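Local coordinates for protein BIM1 (Saccharomyces cerevisiae, PDB 4E61), which binds microtubules at their plus ends and takes part in spindle orientation, its C-terminal EB1-like region pairing two chains through a coiled coil, at the interface of chains A and B. Numbering follows the deposited sequence. Chains: chain A/B, Protein BIM1.

The interface of chains A and B. Residues chain A 33-34, 37-38, 41; chain B 33-34, 37-38, 41.
The parallel two-stranded coiled coil of the EB1 C-terminal region, formed here by helix 2-63 of each chain, brings A:Leu37 against B:Leu37 and A:Val34 against B:Val34, and so illustrates how a heptad repeat turns one face of a helix into a dimer seam. A:Val34 and A:Leu37, like B:Val34 and B:Leu37, fit core positions three residues apart, presumably a and d. At the valine layer the two CG2 methyls meet tip to tip, 3.7 Å between A:Val34 CG2 and B:Val34 CG2. Each of these methyls stands anti to its carbonyl carbon, while CG1 lies anti to the backbone N (chi1 165° in A:Val34) and turns toward the leucine of the partner: A:Val34 CG1 is 3.9 Å from B:Leu37 CD1. One turn on, the leucines pass alongside each other at a slant, with A:Leu37 CD1 3.7 Å from B:Leu37 CB. A:Leu37 CB and B:Leu37 CB lie 4.0 Å apart. With CG anti to the carbonyl carbon (chi1 -72° in both copies), each side chain reaches across the partner's stem, and these leucines bury more surface than their neighbours, 88 and 84 Å². A:Thr33 borders the valine layer, its hydroxyl oxygen OG1 standing 3.8 Å from B:Val34 CG2 without a polar partner across the seam. Apolar packing therefore carries this stretch, and no hydrogen bond or salt bridge spans it. A:Arg41 and B:Arg41 presumably take the next a position, each long side chain lying over the partner's leucine. The straight chain of B:Arg41 crosses A:Leu37 at about a right angle, its CD 3.9 Å from A:Leu37 CD2, whereas the folded A:Arg41 brings its guanidinium NH1 to 3.7 Å from B:Leu37 CD2.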
ATOM      1  N   THR A  33      -9.405   1.529   0.858  1.00 58.28           N
ATOM      2  CA  THR A  33      -8.060   2.093   0.753  1.00 58.80           C
ATOM      3  C   THR A  33      -6.955   1.091   1.123  1.00 63.80           C
ATOM      4  O   THR A  33      -5.898   1.131   0.500  1.00 64.33           O
ATOM      5  CB  THR A  33      -7.891   3.557   1.247  1.00 71.91           C
ATOM      6  OG1 THR A  33      -6.518   3.797   1.591  1.00 74.87           O
ATOM      7  CG2 THR A  33      -8.732   3.896   2.427  1.00 73.50           C
ATOM      8  N   VAL A  34      -7.209   0.177   2.085  1.00 59.33           N
ATOM      9  CA  VAL A  34      -6.238  -0.856   2.480  1.00 57.88           C
ATOM     10  C   VAL A  34      -6.104  -1.868   1.317  1.00 61.45           C
ATOM     11  O   VAL A  34      -4.983  -2.227   0.939  1.00 61.90           O
ATOM     12  CB  VAL A  34      -6.590  -1.533   3.845  1.00 59.55           C
ATOM     13  CG1 VAL A  34      -5.800  -2.827   4.053  1.00 58.49           C
ATOM     14  CG2 VAL A  34      -6.360  -0.575   5.009  1.00 58.81           C
ATOM     15  N   LEU A  37      -4.027  -0.424  -1.662  1.00 48.41           N
ATOM     16  CA  LEU A  37      -2.634  -0.414  -1.251  1.00 48.26           C
ATOM     17  C   LEU A  37      -2.026  -1.823  -1.257  1.00 52.13           C
ATOM     18  O   LEU A  37      -0.859  -1.985  -1.638  1.00 51.58           O
ATOM     19  CB  LEU A  37      -2.466   0.262   0.117  1.00 48.71           C
ATOM     20  CG  LEU A  37      -2.643   1.788   0.168  1.00 54.10           C
ATOM     21  CD1 LEU A  37      -2.906   2.257   1.601  1.00 54.78           C
ATOM     22  CD2 LEU A  37      -1.426   2.517  -0.401  1.00 57.32           C
ATOM     23  N   GLU A  38      -2.825  -2.839  -0.902  1.00 48.78           N
ATOM     24  CA  GLU A  38      -2.377  -4.238  -0.909  1.00 49.22           C
ATOM     25  C   GLU A  38      -2.299  -4.826  -2.322  1.00 51.08           C
ATOM     26  O   GLU A  38      -1.458  -5.692  -2.577  1.00 50.17           O
ATOM     27  CB  GLU A  38      -3.245  -5.109   0.011  1.00 50.81           C
ATOM     28  CG  GLU A  38      -2.940  -4.875   1.483  1.00 64.07           C
ATOM     29  CD  GLU A  38      -3.856  -5.546   2.489  1.00 90.74           C
ATOM     30  OE1 GLU A  38      -4.942  -6.032   2.092  1.00 77.76           O
ATOM     31  OE2 GLU A  38      -3.491  -5.567   3.686  1.00 91.19           O
ATOM     32  N   ARG A  41       0.912  -3.261  -3.944  1.00 39.74           N
ATOM     33  CA  ARG A  41       1.977  -3.974  -3.285  1.00 41.25           C
ATOM     34  C   ARG A  41       2.293  -5.309  -3.947  1.00 46.99           C
ATOM     35  O   ARG A  41       3.456  -5.559  -4.275  1.00 47.16           O
ATOM     36  CB  ARG A  41       1.577  -4.170  -1.837  1.00 44.81           C
ATOM     37  CG  ARG A  41       2.723  -3.993  -0.868  1.00 57.83           C
ATOM     38  CD  ARG A  41       3.122  -5.313  -0.264  1.00 64.61           C
ATOM     39  NE  ARG A  41       2.028  -5.985   0.445  1.00 74.55           N
ATOM     40  CZ  ARG A  41       1.666  -5.718   1.694  1.00 75.18           C
ATOM     41  NH1 ARG A  41       2.279  -4.763   2.382  1.00 54.60           N
ATOM     42  NH2 ARG A  41       0.679  -6.398   2.262  1.00 53.23           N
TER
ATOM     43  N   THR B  33      -3.209   1.335   9.955  1.00 69.17           N
ATOM     44  CA  THR B  33      -2.869   0.398   8.887  1.00 68.45           C
ATOM     45  C   THR B  33      -2.666   1.085   7.528  1.00 72.56           C
ATOM     46  O   THR B  33      -1.805   0.641   6.773  1.00 73.71           O
ATOM     47  CB  THR B  33      -3.618  -0.950   8.904  1.00 74.69           C
ATOM     48  OG1 THR B  33      -3.543  -1.542   7.609  1.00 72.92           O
ATOM     49  CG2 THR B  33      -5.064  -0.834   9.271  1.00 76.73           C
ATOM     50  N   VAL B  34      -3.410   2.178   7.230  1.00 66.71           N
ATOM     51  CA  VAL B  34      -3.266   2.935   5.980  1.00 65.11           C
ATOM     52  C   VAL B  34      -1.913   3.670   6.020  1.00 70.77           C
ATOM     53  O   VAL B  34      -1.174   3.632   5.033  1.00 71.18           O
ATOM     54  CB  VAL B  34      -4.473   3.870   5.691  1.00 67.04           C
ATOM     55  CG1 VAL B  34      -4.152   4.925   4.634  1.00 66.20           C
ATOM     56  CG2 VAL B  34      -5.700   3.069   5.278  1.00 66.46           C
ATOM     57  N   LEU B  37       1.063   1.229   5.382  1.00 63.84           N
ATOM     58  CA  LEU B  37       1.036   0.876   3.972  1.00 63.16           C
ATOM     59  C   LEU B  37       1.512   2.014   3.100  1.00 65.93           C
ATOM     60  O   LEU B  37       2.184   1.752   2.117  1.00 66.83           O
ATOM     61  CB  LEU B  37      -0.352   0.395   3.541  1.00 63.62           C
ATOM     62  CG  LEU B  37      -0.810  -0.990   4.042  1.00 69.24           C
ATOM     63  CD1 LEU B  37      -2.320  -1.131   3.924  1.00 69.54           C
ATOM     64  CD2 LEU B  37      -0.122  -2.136   3.284  1.00 72.27           C
ATOM     65  N   GLU B  38       1.222   3.263   3.473  1.00 61.45           N
ATOM     66  CA  GLU B  38       1.673   4.450   2.743  1.00 61.44           C
ATOM     67  C   GLU B  38       3.158   4.747   2.969  1.00 64.04           C
ATOM     68  O   GLU B  38       3.797   5.298   2.078  1.00 63.84           O
ATOM     69  CB  GLU B  38       0.810   5.676   3.061  1.00 63.15           C
ATOM     70  CG  GLU B  38      -0.545   5.625   2.377  1.00 78.27           C
ATOM     71  CD  GLU B  38      -1.548   6.700   2.751  1.00113.28           C
ATOM     72  OE1 GLU B  38      -1.340   7.404   3.768  1.00118.53           O
ATOM     73  OE2 GLU B  38      -2.568   6.819   2.033  1.00113.88           O
ATOM     74  N   ARG B  41       4.923   2.062   0.833  1.00 55.08           N
ATOM     75  CA  ARG B  41       4.683   2.475  -0.553  1.00 54.11           C
ATOM     76  C   ARG B  41       5.655   3.556  -1.019  1.00 56.50           C
ATOM     77  O   ARG B  41       6.143   3.460  -2.142  1.00 55.57           O
ATOM     78  CB  ARG B  41       3.224   2.910  -0.728  1.00 51.89           C
ATOM     79  CG  ARG B  41       2.758   3.197  -2.142  1.00 54.43           C
ATOM     80  CD  ARG B  41       1.672   4.239  -2.050  1.00 56.73           C
ATOM     81  NE  ARG B  41       0.978   4.414  -3.311  1.00 61.26           N
ATOM     82  CZ  ARG B  41       1.233   5.387  -4.172  1.00 78.35           C
ATOM     83  NH1 ARG B  41       2.192   6.271  -3.921  1.00 71.62           N
ATOM     84  NH2 ARG B  41       0.551   5.471  -5.307  1.00 65.13           N
TER